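Local coordinates for protein aclacinomycin oxidoreductase (AknOx) (Streptomyces galilaeus, PDB 2IPI) that oxidises the terminal sugar of aclacinomycin antibiotics in two successive oxygen-dependent steps, turning aclacinomycin N into A and A into Y with a bicovalently attached FAD, at residues A[119-124]-A[239-244]; A[380-385]-A[445-450]; A[388-393]-A[438-443]. All coordinates share one frame; numbering follows the deposited sequence.

Contact 1 of 3, residues A[119-124]-A[239-244]; sequences RAFAVE and QLLPKA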
loop_
_atom_site.group_PDB
_atom_site.type_symbol
_atom_site.label_atom_id
_atom_site.label_comp_id
_atom_site.label_asym_id
_atom_site.label_seq_id
_atom_site.Cartn_x
_atom_site.Cartn_y
_atom_site.Cartn_z
ATOM N N ARG A 119 23.259 11.258 -8.677
ATOM C CA ARG A 119 22.856 11.857 -7.406
ATOM C C ARG A 119 21.550 11.203 -6.947
ATOM O O ARG A 119 20.618 11.861 -6.484
ATOM C CB ARG A 119 22.705 13.369 -7.549
ATOM C CG ARG A 119 22.914 14.163 -6.278
ATOM C CD ARG A 119 23.223 15.619 -6.619
ATOM N NE ARG A 119 21.994 16.323 -6.961
ATOM C CZ ARG A 119 21.358 17.166 -6.157
ATOM N NH1 ARG A 119 21.826 17.425 -4.939
ATOM N NH2 ARG A 119 20.244 17.765 -6.556
ATOM N N ALA A 120 21.534 9.881 -7.102
ATOM C CA ALA A 120 20.306 9.164 -6.769
ATOM C C ALA A 120 20.590 7.768 -6.250
ATOM O O ALA A 120 21.679 7.226 -6.433
ATOM C CB ALA A 120 19.393 9.091 -7.991
ATOM N N PHE A 121 19.592 7.174 -5.604
ATOM C CA PHE A 121 19.708 5.828 -5.081
ATOM C C PHE A 121 18.978 4.772 -5.917
ATOM O O PHE A 121 17.749 4.910 -6.090
ATOM C CB PHE A 121 19.129 5.827 -3.668
ATOM C CG PHE A 121 19.965 6.478 -2.585
ATOM C CD1 PHE A 121 19.760 7.808 -2.273
ATOM C CD2 PHE A 121 20.934 5.770 -1.893
ATOM C CE1 PHE A 121 20.474 8.462 -1.283
ATOM C CE2 PHE A 121 21.648 6.415 -0.885
ATOM C CZ PHE A 121 21.415 7.744 -0.583
ATOM N N ALA A 122 19.718 3.766 -6.363
ATOM C CA ALA A 122 19.317 2.593 -7.120
ATOM C C ALA A 122 18.528 1.559 -6.323
ATOM O O ALA A 122 18.959 1.047 -5.300
ATOM C CB ALA A 122 20.505 1.943 -7.807
ATOM N N VAL A 123 17.307 1.220 -6.747
ATOM C CA VAL A 123 16.586 0.117 -6.100
ATOM C C VAL A 123 15.850 -0.716 -7.146
ATOM O O VAL A 123 15.015 -0.211 -7.904
ATOM C CB VAL A 123 15.597 0.551 -5.010
ATOM C CG1 VAL A 123 16.194 1.536 -4.015
ATOM C CG2 VAL A 123 14.324 1.181 -5.588
ATOM N N GLU A 124 16.121 -2.023 -7.212
ATOM C CA GLU A 124 15.434 -2.856 -8.231
ATOM C C GLU A 124 14.122 -3.381 -7.689
ATOM O O GLU A 124 13.972 -3.534 -6.484
ATOM C CB GLU A 124 16.365 -3.973 -8.687
ATOM C CG GLU A 124 17.410 -3.474 -9.687
ATOM C CD GLU A 124 18.487 -4.501 -9.969
ATOM O OE1 GLU A 124 18.344 -5.714 -9.740
ATOM O OE2 GLU A 124 19.556 -4.107 -10.498
ATOM N N GLN A 239 22.476 12.909 2.970
ATOM C CA GLN A 239 21.608 14.069 3.128
ATOM C C GLN A 239 20.677 14.197 1.918
ATOM O O GLN A 239 20.080 15.262 1.741
ATOM C CB GLN A 239 22.386 15.364 3.274
ATOM C CG GLN A 239 23.229 15.511 4.531
ATOM C CD GLN A 239 23.590 16.964 4.751
ATOM O OE1 GLN A 239 22.795 17.790 5.205
ATOM N NE2 GLN A 239 24.839 17.287 4.407
ATOM N N LEU A 240 20.582 13.123 1.140
ATOM C CA LEU A 240 19.775 13.172 -0.088
ATOM C C LEU A 240 18.441 12.475 0.092
ATOM O O LEU A 240 17.581 12.520 -0.803
ATOM C CB LEU A 240 20.547 12.595 -1.287
ATOM C CG LEU A 240 21.684 13.484 -1.809
ATOM C CD1 LEU A 240 22.223 12.992 -3.140
ATOM C CD2 LEU A 240 21.231 14.935 -1.905
ATOM N N LEU A 241 18.226 11.817 1.227
ATOM C CA LEU A 241 16.899 11.272 1.552
ATOM C C LEU A 241 16.733 11.380 3.075
ATOM O O LEU A 241 17.753 11.556 3.759
ATOM C CB LEU A 241 16.688 9.847 1.087
ATOM C CG LEU A 241 16.743 9.373 -0.347
ATOM C CD1 LEU A 241 17.035 7.888 -0.439
ATOM C CD2 LEU A 241 15.381 9.677 -0.954
ATOM N N PRO A 242 15.536 11.274 3.626
ATOM C CA PRO A 242 15.359 11.424 5.079
ATOM C C PRO A 242 16.198 10.430 5.865
ATOM O O PRO A 242 16.395 9.271 5.499
ATOM C CB PRO A 242 13.864 11.152 5.277
ATOM C CG PRO A 242 13.283 11.623 3.966
ATOM C CD PRO A 242 14.235 10.989 2.963
ATOM N N LYS A 243 16.684 10.928 7.009
ATOM C CA LYS A 243 17.458 10.138 7.938
ATOM C C LYS A 243 16.587 9.303 8.866
ATOM O O LYS A 243 15.574 9.793 9.350
ATOM C CB LYS A 243 18.338 11.041 8.818
ATOM C CG LYS A 243 19.814 10.682 8.680
ATOM C CD LYS A 243 20.359 11.270 7.384
ATOM C CE LYS A 243 21.170 12.531 7.676
ATOM N NZ LYS A 243 22.615 12.183 7.821
ATOM N N ALA A 244 17.000 8.066 9.111
ATOM C CA ALA A 244 16.263 7.185 10.003
ATOM C C ALA A 244 16.156 7.798 11.398
ATOM O O ALA A 244 17.028 8.565 11.799
ATOM C CB ALA A 244 16.895 5.798 10.079
#
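R119 NH1 is gripped by two backbone carbonyls, G234 O and A232 O, while it lies 4.0 Å from L240 CD2, the guanidinium meeting the leucine obliquely. The touching is done mainly by the aliphatic part of the arginine: R119 CG packs against L240 CD1 at 3.4 Å, the two side chains crossing at about a right angle. CG stands anti to the backbone N (chi1 -153°), and a bend at chi3 then turns the charged end toward the two carbonyls. R119 itself has left-handed backbone angles, as expected of the first position of a G1 beta bulge, formed here by R119 and A120 facing D115. R119 O is buried by the contact without a polar partner.

Next to it the contact is apolar. L241 CD1 presses obliquely on the F121 ring, 3.3 Å from F121 CD1, with the two side chains arriving from opposite directions. L240 CB takes the ring edge near its plane, 4.1 Å from F121 CE1. Both leucines thus come to the CD1-CE1 side of the phenyl group, L240 near the ring plane and L241 at a slant.

Other aromatics complete the cluster: W140, at the end of helix 129-140, meets F121 edge-to-face, and Y114 of strand 112-115 touches its ring as well as L240 and R119. Strand 120-123 lies between strands 112-115 and 221-227 in the antiparallel sheet of the FAD-binding region, and the loop 239-244, leading on toward strand 248-256, packs beside it with L241 also resting on F227.

Contact 2 of 3, residues A[380-385]-A[445-450]; sequences LYRHLS and YREIFA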
loop_
_atom_site.group_PDB
_atom_site.type_symbol
_atom_site.label_atom_id
_atom_site.label_comp_id
_atom_site.label_asym_id
_atom_site.label_seq_id
_atom_site.Cartn_x
_atom_site.Cartn_y
_atom_site.Cartn_z
ATOM N N LEU A 380 -19.817 -0.381 13.055
ATOM C CA LEU A 380 -18.542 -0.946 13.448
ATOM C C LEU A 380 -18.713 -1.845 14.668
ATOM O O LEU A 380 -18.421 -3.040 14.622
ATOM C CB LEU A 380 -17.541 0.172 13.757
ATOM C CG LEU A 380 -16.279 0.257 12.898
ATOM C CD1 LEU A 380 -16.397 -0.578 11.639
ATOM C CD2 LEU A 380 -15.973 1.702 12.537
ATOM N N TYR A 381 -19.196 -1.281 15.771
ATOM C CA TYR A 381 -19.333 -2.081 16.987
ATOM C C TYR A 381 -20.197 -3.316 16.762
ATOM O O TYR A 381 -19.798 -4.424 17.139
ATOM C CB TYR A 381 -19.893 -1.241 18.143
ATOM C CG TYR A 381 -19.957 -2.008 19.449
ATOM C CD1 TYR A 381 -18.842 -2.031 20.282
ATOM C CD2 TYR A 381 -21.083 -2.698 19.864
ATOM C CE1 TYR A 381 -18.868 -2.723 21.475
ATOM C CE2 TYR A 381 -21.119 -3.389 21.061
ATOM C CZ TYR A 381 -20.002 -3.395 21.867
ATOM O OH TYR A 381 -20.003 -4.075 23.063
ATOM N N ARG A 382 -21.389 -3.185 16.184
ATOM C CA ARG A 382 -22.263 -4.360 16.077
ATOM C C ARG A 382 -21.629 -5.478 15.268
ATOM O O ARG A 382 -21.691 -6.669 15.598
ATOM C CB ARG A 382 -23.599 -3.984 15.445
ATOM C CG ARG A 382 -24.740 -4.957 15.731
ATOM C CD ARG A 382 -25.948 -4.549 14.882
ATOM N NE ARG A 382 -26.005 -3.092 14.695
ATOM C CZ ARG A 382 -26.007 -2.476 13.525
ATOM N NH1 ARG A 382 -25.950 -3.182 12.411
ATOM N NH2 ARG A 382 -26.056 -1.160 13.399
ATOM N N HIS A 383 -21.020 -5.108 14.141
ATOM C CA HIS A 383 -20.415 -6.151 13.304
ATOM C C HIS A 383 -19.147 -6.698 13.922
ATOM O O HIS A 383 -18.737 -7.839 13.675
ATOM C CB HIS A 383 -20.120 -5.586 11.921
ATOM C CG HIS A 383 -21.209 -5.912 10.939
ATOM N ND1 HIS A 383 -22.259 -5.062 10.678
ATOM C CD2 HIS A 383 -21.402 -7.003 10.172
ATOM C CE1 HIS A 383 -23.050 -5.619 9.785
ATOM N NE2 HIS A 383 -22.559 -6.797 9.452
ATOM N N LEU A 384 -18.489 -5.876 14.754
ATOM C CA LEU A 384 -17.261 -6.452 15.328
ATOM C C LEU A 384 -17.652 -7.278 16.547
ATOM O O LEU A 384 -17.096 -8.345 16.768
ATOM C CB LEU A 384 -16.238 -5.361 15.618
ATOM C CG LEU A 384 -15.481 -4.805 14.399
ATOM C CD1 LEU A 384 -14.758 -3.502 14.719
ATOM C CD2 LEU A 384 -14.508 -5.837 13.854
ATOM N N SER A 385 -18.614 -6.812 17.331
ATOM C CA SER A 385 -18.982 -7.505 18.559
ATOM C C SER A 385 -19.627 -8.867 18.321
ATOM O O SER A 385 -19.525 -9.765 19.167
ATOM C CB SER A 385 -19.922 -6.628 19.393
ATOM O OG SER A 385 -19.969 -7.163 20.713
ATOM N N TYR A 445 -18.607 -3.222 5.065
ATOM C CA TYR A 445 -18.230 -2.123 4.191
ATOM C C TYR A 445 -19.431 -1.356 3.641
ATOM O O TYR A 445 -19.497 -0.133 3.786
ATOM C CB TYR A 445 -17.404 -2.665 3.023
ATOM C CG TYR A 445 -16.573 -1.622 2.309
ATOM C CD1 TYR A 445 -16.945 -1.129 1.073
ATOM C CD2 TYR A 445 -15.398 -1.148 2.881
ATOM C CE1 TYR A 445 -16.180 -0.173 0.417
ATOM C CE2 TYR A 445 -14.632 -0.200 2.235
ATOM C CZ TYR A 445 -15.025 0.283 1.008
ATOM O OH TYR A 445 -14.251 1.225 0.372
ATOM N N ARG A 446 -20.357 -2.066 3.005
ATOM C CA ARG A 446 -21.537 -1.441 2.418
ATOM C C ARG A 446 -22.352 -0.702 3.474
ATOM O O ARG A 446 -22.952 0.350 3.263
ATOM C CB ARG A 446 -22.407 -2.488 1.720
ATOM N N GLU A 447 -22.382 -1.293 4.665
ATOM C CA GLU A 447 -23.176 -0.701 5.746
ATOM C C GLU A 447 -22.533 0.559 6.282
ATOM O O GLU A 447 -23.243 1.543 6.546
ATOM C CB GLU A 447 -23.352 -1.759 6.830
ATOM C CG GLU A 447 -24.653 -1.667 7.611
ATOM C CD GLU A 447 -24.574 -2.585 8.824
ATOM O OE1 GLU A 447 -24.842 -3.793 8.647
ATOM O OE2 GLU A 447 -24.224 -2.069 9.906
ATOM N N ILE A 448 -21.205 0.631 6.480
ATOM C CA ILE A 448 -20.775 1.961 6.923
ATOM C C ILE A 448 -20.711 2.936 5.750
ATOM O O ILE A 448 -20.587 4.146 5.970
ATOM C CB ILE A 448 -19.444 2.005 7.687
ATOM C CG1 ILE A 448 -18.328 2.700 6.891
ATOM C CG2 ILE A 448 -19.012 0.640 8.194
ATOM C CD1 ILE A 448 -17.122 1.819 6.764
ATOM N N PHE A 449 -20.782 2.497 4.492
ATOM C CA PHE A 449 -20.729 3.508 3.426
ATOM C C PHE A 449 -22.072 3.575 2.689
ATOM O O PHE A 449 -22.180 4.141 1.604
ATOM C CB PHE A 449 -19.588 3.233 2.449
ATOM C CG PHE A 449 -18.242 3.567 3.092
ATOM C CD1 PHE A 449 -17.990 4.856 3.521
ATOM C CD2 PHE A 449 -17.280 2.584 3.253
ATOM C CE1 PHE A 449 -16.777 5.194 4.107
ATOM C CE2 PHE A 449 -16.061 2.902 3.835
ATOM C CZ PHE A 449 -15.834 4.198 4.257
ATOM N N ALA A 450 -23.039 2.978 3.365
ATOM C CA ALA A 450 -24.415 2.811 2.942
ATOM C C ALA A 450 -25.070 4.109 2.506
ATOM O O ALA A 450 -25.902 4.086 1.592
ATOM C CB ALA A 450 -25.220 2.174 4.073
#
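Between R382 and E447 a salt bridge spans two helices, and it is a modest one: R382 NH1 reaches E447 OE2 at 3.2 Å, with an N-H...O angle of only 135°. The hydrogen bond is weak, and the position of OE2 is itself somewhat uncertain. Guanidinium and carboxylate planes lie 19° apart, although the side chains as a whole cross at about a right angle. R382 sends CG anti to its own amide nitrogen (chi1 -159°) and bends at chi3, which swings the guanidinium across to the extended glutamate. OE2 has a second, also weak, hydrogen bond with T379 OG1, one turn back from H383 on the same helix. H383 lies close to E447, but the modelled orientation of its ring is doubtful.

Within the helices, L384 N donates to L380 O at 2.8 Å, and F449 N to Y445 O at 3.0 Å as helix 434-448 runs out. Deeper in, L380 CD1 and I448 CG2 meet at 4.5 Å, a loose apolar touch continued by F265 against L380 and by M424 and W372 against I448.

Helices 374-385 and 434-448 are thus joined here by apolar packing inside and a charge pair at the rim, where solvent would probably screen the attraction and leave it a minor electrostatic contribution.

Contact 3 of 3, residues A[388-393]-A[438-443]; sequences SQVWGE and LAWIRE. With AKY (methyl (2S,4R)-2-ethyl-2,5,7-trihydroxy-6,11-dioxo-4-{[2,3,6-trideoxy-4-O-{2,6-dideoxy-4-O-[(2S,6S)-6-methyl-5-oxotetrahydro-2h -pyran-2-yl]-alpha-D-lyxo-hexopyranosyl}-3-(dimethylamino)-D-ribo-hexopyranosyl]oxy}-1,2,3,4,6,11-hexahydrotetracene-1-c arboxylate), chain E.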
loop_
_atom_site.group_PDB
_atom_site.type_symbol
_atom_site.label_atom_id
_atom_site.label_comp_id
_atom_site.label_asym_id
_atom_site.label_seq_id
_atom_site.Cartn_x
_atom_site.Cartn_y
_atom_site.Cartn_z
ATOM N N SER A 388 -19.840 -13.618 14.772
ATOM C CA SER A 388 -19.698 -13.950 13.368
ATOM C C SER A 388 -19.116 -15.341 13.234
ATOM O O SER A 388 -18.721 -15.984 14.222
ATOM C CB SER A 388 -18.772 -12.922 12.700
ATOM O OG SER A 388 -17.675 -13.581 12.069
ATOM N N GLN A 389 -18.993 -15.900 12.025
ATOM C CA GLN A 389 -18.217 -17.160 12.100
ATOM C C GLN A 389 -16.841 -16.942 11.495
ATOM O O GLN A 389 -16.117 -17.883 11.193
ATOM C CB GLN A 389 -18.977 -18.330 11.481
ATOM C CG GLN A 389 -18.668 -19.663 12.137
ATOM C CD GLN A 389 -19.611 -20.020 13.278
ATOM O OE1 GLN A 389 -20.794 -19.677 13.254
ATOM N NE2 GLN A 389 -19.076 -20.693 14.289
ATOM N N VAL A 390 -16.470 -15.665 11.330
ATOM C CA VAL A 390 -15.244 -15.316 10.625
ATOM C C VAL A 390 -14.367 -14.294 11.351
ATOM O O VAL A 390 -14.835 -13.480 12.146
ATOM C CB VAL A 390 -15.534 -14.720 9.228
ATOM C CG1 VAL A 390 -16.933 -15.023 8.724
ATOM C CG2 VAL A 390 -15.311 -13.211 9.264
ATOM N N TRP A 391 -13.079 -14.357 11.034
ATOM C CA TRP A 391 -12.009 -13.525 11.554
ATOM C C TRP A 391 -11.927 -12.170 10.861
ATOM O O TRP A 391 -11.097 -11.997 9.962
ATOM C CB TRP A 391 -10.664 -14.244 11.381
ATOM C CG TRP A 391 -9.874 -14.342 12.645
ATOM C CD1 TRP A 391 -8.717 -13.692 12.954
ATOM C CD2 TRP A 391 -10.198 -15.158 13.781
ATOM N NE1 TRP A 391 -8.301 -14.054 14.217
ATOM C CE2 TRP A 391 -9.195 -14.953 14.744
ATOM C CE3 TRP A 391 -11.241 -16.037 14.070
ATOM C CZ2 TRP A 391 -9.198 -15.594 15.981
ATOM C CZ3 TRP A 391 -11.241 -16.671 15.302
ATOM C CH2 TRP A 391 -10.226 -16.447 16.240
ATOM N N GLY A 392 -12.769 -11.220 11.254
ATOM C CA GLY A 392 -12.853 -9.896 10.697
ATOM C C GLY A 392 -12.192 -8.821 11.526
ATOM O O GLY A 392 -12.012 -8.873 12.751
ATOM N N GLU A 393 -11.769 -7.740 10.854
ATOM C CA GLU A 393 -11.231 -6.621 11.624
ATOM C C GLU A 393 -11.167 -5.348 10.778
ATOM O O GLU A 393 -11.118 -5.400 9.554
ATOM C CB GLU A 393 -9.857 -6.938 12.204
ATOM C CG GLU A 393 -8.763 -7.352 11.227
ATOM C CD GLU A 393 -7.677 -6.280 11.198
ATOM O OE1 GLU A 393 -6.467 -6.586 11.251
ATOM O OE2 GLU A 393 -8.112 -5.110 11.124
ATOM N N LEU A 438 -16.451 -14.009 2.640
ATOM C CA LEU A 438 -16.783 -12.965 1.675
ATOM C C LEU A 438 -18.026 -12.187 2.096
ATOM O O LEU A 438 -18.074 -10.959 2.015
ATOM C CB LEU A 438 -16.991 -13.562 0.281
ATOM C CG LEU A 438 -15.731 -14.047 -0.443
ATOM C CD1 LEU A 438 -16.079 -15.112 -1.471
ATOM C CD2 LEU A 438 -15.026 -12.865 -1.096
ATOM N N ALA A 439 -19.044 -12.907 2.565
ATOM C CA ALA A 439 -20.267 -12.222 2.986
ATOM C C ALA A 439 -19.990 -11.190 4.072
ATOM O O ALA A 439 -20.436 -10.042 4.030
ATOM C CB ALA A 439 -21.290 -13.242 3.474
ATOM N N TRP A 440 -19.233 -11.601 5.075
ATOM C CA TRP A 440 -18.854 -10.765 6.197
ATOM C C TRP A 440 -18.215 -9.453 5.772
ATOM O O TRP A 440 -18.666 -8.375 6.149
ATOM C CB TRP A 440 -17.889 -11.569 7.091
ATOM C CG TRP A 440 -16.879 -10.712 7.790
ATOM C CD1 TRP A 440 -15.576 -10.479 7.446
ATOM C CD2 TRP A 440 -17.121 -9.962 8.984
ATOM N NE1 TRP A 440 -15.003 -9.632 8.355
ATOM C CE2 TRP A 440 -15.922 -9.300 9.309
ATOM C CE3 TRP A 440 -18.241 -9.794 9.803
ATOM C CZ2 TRP A 440 -15.805 -8.474 10.424
ATOM C CZ3 TRP A 440 -18.119 -8.973 10.905
ATOM C CH2 TRP A 440 -16.915 -8.323 11.208
ATOM N N ILE A 441 -17.124 -9.532 4.993
ATOM C CA ILE A 441 -16.392 -8.305 4.686
ATOM C C ILE A 441 -17.217 -7.346 3.837
ATOM O O ILE A 441 -17.108 -6.125 3.940
ATOM C CB ILE A 441 -15.058 -8.563 3.948
ATOM C CG1 ILE A 441 -15.052 -9.748 2.991
ATOM C CG2 ILE A 441 -13.930 -8.702 4.958
ATOM C CD1 ILE A 441 -15.722 -9.484 1.659
ATOM N N ARG A 442 -18.059 -7.922 2.967
ATOM C CA ARG A 442 -18.810 -7.010 2.105
ATOM C C ARG A 442 -19.881 -6.278 2.902
ATOM O O ARG A 442 -20.094 -5.086 2.698
ATOM C CB ARG A 442 -19.434 -7.778 0.941
ATOM C CG ARG A 442 -18.427 -8.225 -0.098
ATOM C CD ARG A 442 -18.910 -9.523 -0.748
ATOM N NE ARG A 442 -18.191 -9.742 -1.997
ATOM C CZ ARG A 442 -18.116 -10.841 -2.710
ATOM N NH1 ARG A 442 -18.739 -11.939 -2.323
ATOM N NH2 ARG A 442 -17.403 -10.837 -3.833
ATOM N N GLU A 443 -20.543 -7.006 3.786
ATOM C CA GLU A 443 -21.565 -6.446 4.657
ATOM C C GLU A 443 -21.077 -5.300 5.526
ATOM O O GLU A 443 -21.752 -4.272 5.592
ATOM C CB GLU A 443 -22.113 -7.558 5.563
ATOM C CG GLU A 443 -23.248 -8.365 4.954
ATOM C CD GLU A 443 -23.213 -9.816 5.399
ATOM O OE1 GLU A 443 -23.876 -10.668 4.756
ATOM O OE2 GLU A 443 -22.513 -10.115 6.393
HETATM O O15 AKY E . -1.660 -0.584 4.875
HETATM C C42 AKY E . -1.482 -1.747 5.282
HETATM C C40 AKY E . -0.750 -1.914 6.636
HETATM C C38 AKY E . -0.665 -3.299 7.136
HETATM C C39 AKY E . -2.222 -3.018 4.696
HETATM C C41 AKY E . -3.448 -3.258 4.205
HETATM O O14 AKY E . -1.645 -4.253 5.050
HETATM C C37 AKY E . -1.445 -4.366 6.453
HETATM O O13 AKY E . -0.928 -5.615 6.834
HETATM C C35 AKY E . -1.870 -6.622 7.056
HETATM C C34 AKY E . -2.060 -6.941 8.542
HETATM C C36 AKY E . -1.847 -5.803 9.380
HETATM O O11 AKY E . -1.233 -8.121 9.050
HETATM C C33 AKY E . -1.595 -7.853 6.210
HETATM O O12 AKY E . -1.450 -7.643 4.712
HETATM C C32 AKY E . -0.682 -8.743 6.781
HETATM C C31 AKY E . -1.138 -9.234 8.019
HETATM O O7 AKY E . -4.139 -13.374 12.023
HETATM C C7 AKY E . -3.608 -14.700 12.070
HETATM C C8 AKY E . -2.340 -14.698 12.832
HETATM C C9 AKY E . -2.618 -14.727 14.313
HETATM O O9 AKY E . -3.538 -13.719 14.557
HETATM C C13 AKY E . -1.331 -14.580 15.042
HETATM C C14 AKY E . -0.805 -13.209 14.614
HETATM C C20 AKY E . -4.653 -15.538 12.732
HETATM C C19 AKY E . -4.507 -16.135 13.987
HETATM C C10 AKY E . -3.147 -16.070 14.638
HETATM C C11 AKY E . -5.512 -16.950 14.508
HETATM C C18 AKY E . -6.674 -17.196 13.776
HETATM C C17 AKY E . -6.834 -16.612 12.513
HETATM C C6 AKY E . -5.828 -15.788 12.022
HETATM O O6 AKY E . -5.949 -15.214 10.807
HETATM C C12 AKY E . -7.654 -18.071 14.296
HETATM O O3 AKY E . -7.538 -18.594 15.426
HETATM C C15 AKY E . -8.796 -18.368 13.512
HETATM C C1 AKY E . -9.730 -19.284 13.994
HETATM C C2 AKY E . -10.847 -19.654 13.244
HETATM C C3 AKY E . -11.017 -19.069 11.989
HETATM C C16 AKY E . -8.960 -17.785 12.236
HETATM C C5 AKY E . -7.978 -16.904 11.733
HETATM O O5 AKY E . -8.007 -16.381 10.601
HETATM C C4 AKY E . -10.093 -18.153 11.494
HETATM O O4 AKY E . -10.316 -17.636 10.259
HETATM O O18 AKY E . -2.374 -9.965 7.991
HETATM C C45 AKY E . -4.044 -12.814 10.706
HETATM C C43 AKY E . -2.302 -17.170 14.001
HETATM O O16 AKY E . -2.449 -17.494 12.817
HETATM O O17 AKY E . -1.373 -17.847 14.736
HETATM C C44 AKY E . -1.734 -19.234 14.721
HETATM O O19 AKY E . -2.751 -12.889 10.158
HETATM C C47 AKY E . -4.168 -10.601 9.492
HETATM N N11 AKY E . -5.125 -10.421 8.385
HETATM C C52 AKY E . -5.882 -9.219 8.300
HETATM C C51 AKY E . -4.817 -11.018 7.130
HETATM C C46 AKY E . -4.520 -11.366 10.761
HETATM C C48 AKY E . -2.663 -10.651 9.224
HETATM C C49 AKY E . -2.200 -12.092 9.095
HETATM C C50 AKY E . -1.929 -12.702 7.714
#
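V390 lays its CG2 methyl over one face of the W440 indole, 3.4 Å from the centroid of the five-membered ring and 19° off the ring normal, a clear CH-pi contact. The torsions behind it are unusual: V390 has chi1 at -18°, nearly eclipsing CG1 with the backbone N, and W440 has chi1 at 149°, well short of a fully anti setting. CG1 meanwhile touches W440 CB at 3.9 Å.

Further along the indole, G392 comes in obliquely, its CA 3.2 Å from W440 NE1. Lacking a side chain, G392 lets the ring settle right against the strand's backbone, and the amide of E393 meets the indole at its edge. S388 CB flanks the benzo part at 4.3 Å from W440 CE3. Just before the strand, S388 OG accepts from V390 N in an ST turn, at a distance that is suspiciously short in the model.

On the other side of the strand backbone, W391 turns away from the helix and lays one ring face flat over the fused rings of the bound ligand AKY, with W391 CZ3 3.3 Å from AKY C1. E393 also points away from the helix and bends at chi2; its OE2 is hydrogen-bonded to S395 OG, while its OE1 lies near a methyl of the sugar's dimethylamino group. The ligand is also hydrogen-bonded to Y469 OH and T427 OG1.

On the helix side the contact therefore rests on dispersion and close fit, a glycine backbone lying against an indole, so that W440 backs the strand while W391, between V390 and G392, turns an aromatic face to the anthracycline.

How the contacts relate
Contact 1 stands apart: its centre is about 42 Å from that of contact 2 and about 41 Å from that of contact 3, on the opposite side of the chain's centre, and it closes along the chain before the others open. It joins strand 120-123, in the sheet of the FAD-binding region, to the loop 239-244. Contacts 2 and 3 have centres about 10 Å apart and share helix 434-448; contact 3 is nested inside the loop closed by contact 2. They also touch, as L384 CD2 packs 4.0 Å from E393 CA. Helices 374-385 and 434-448 thus pack together beside strand 391-398, which carries both ligand-lining W391 and the catalytic Y397.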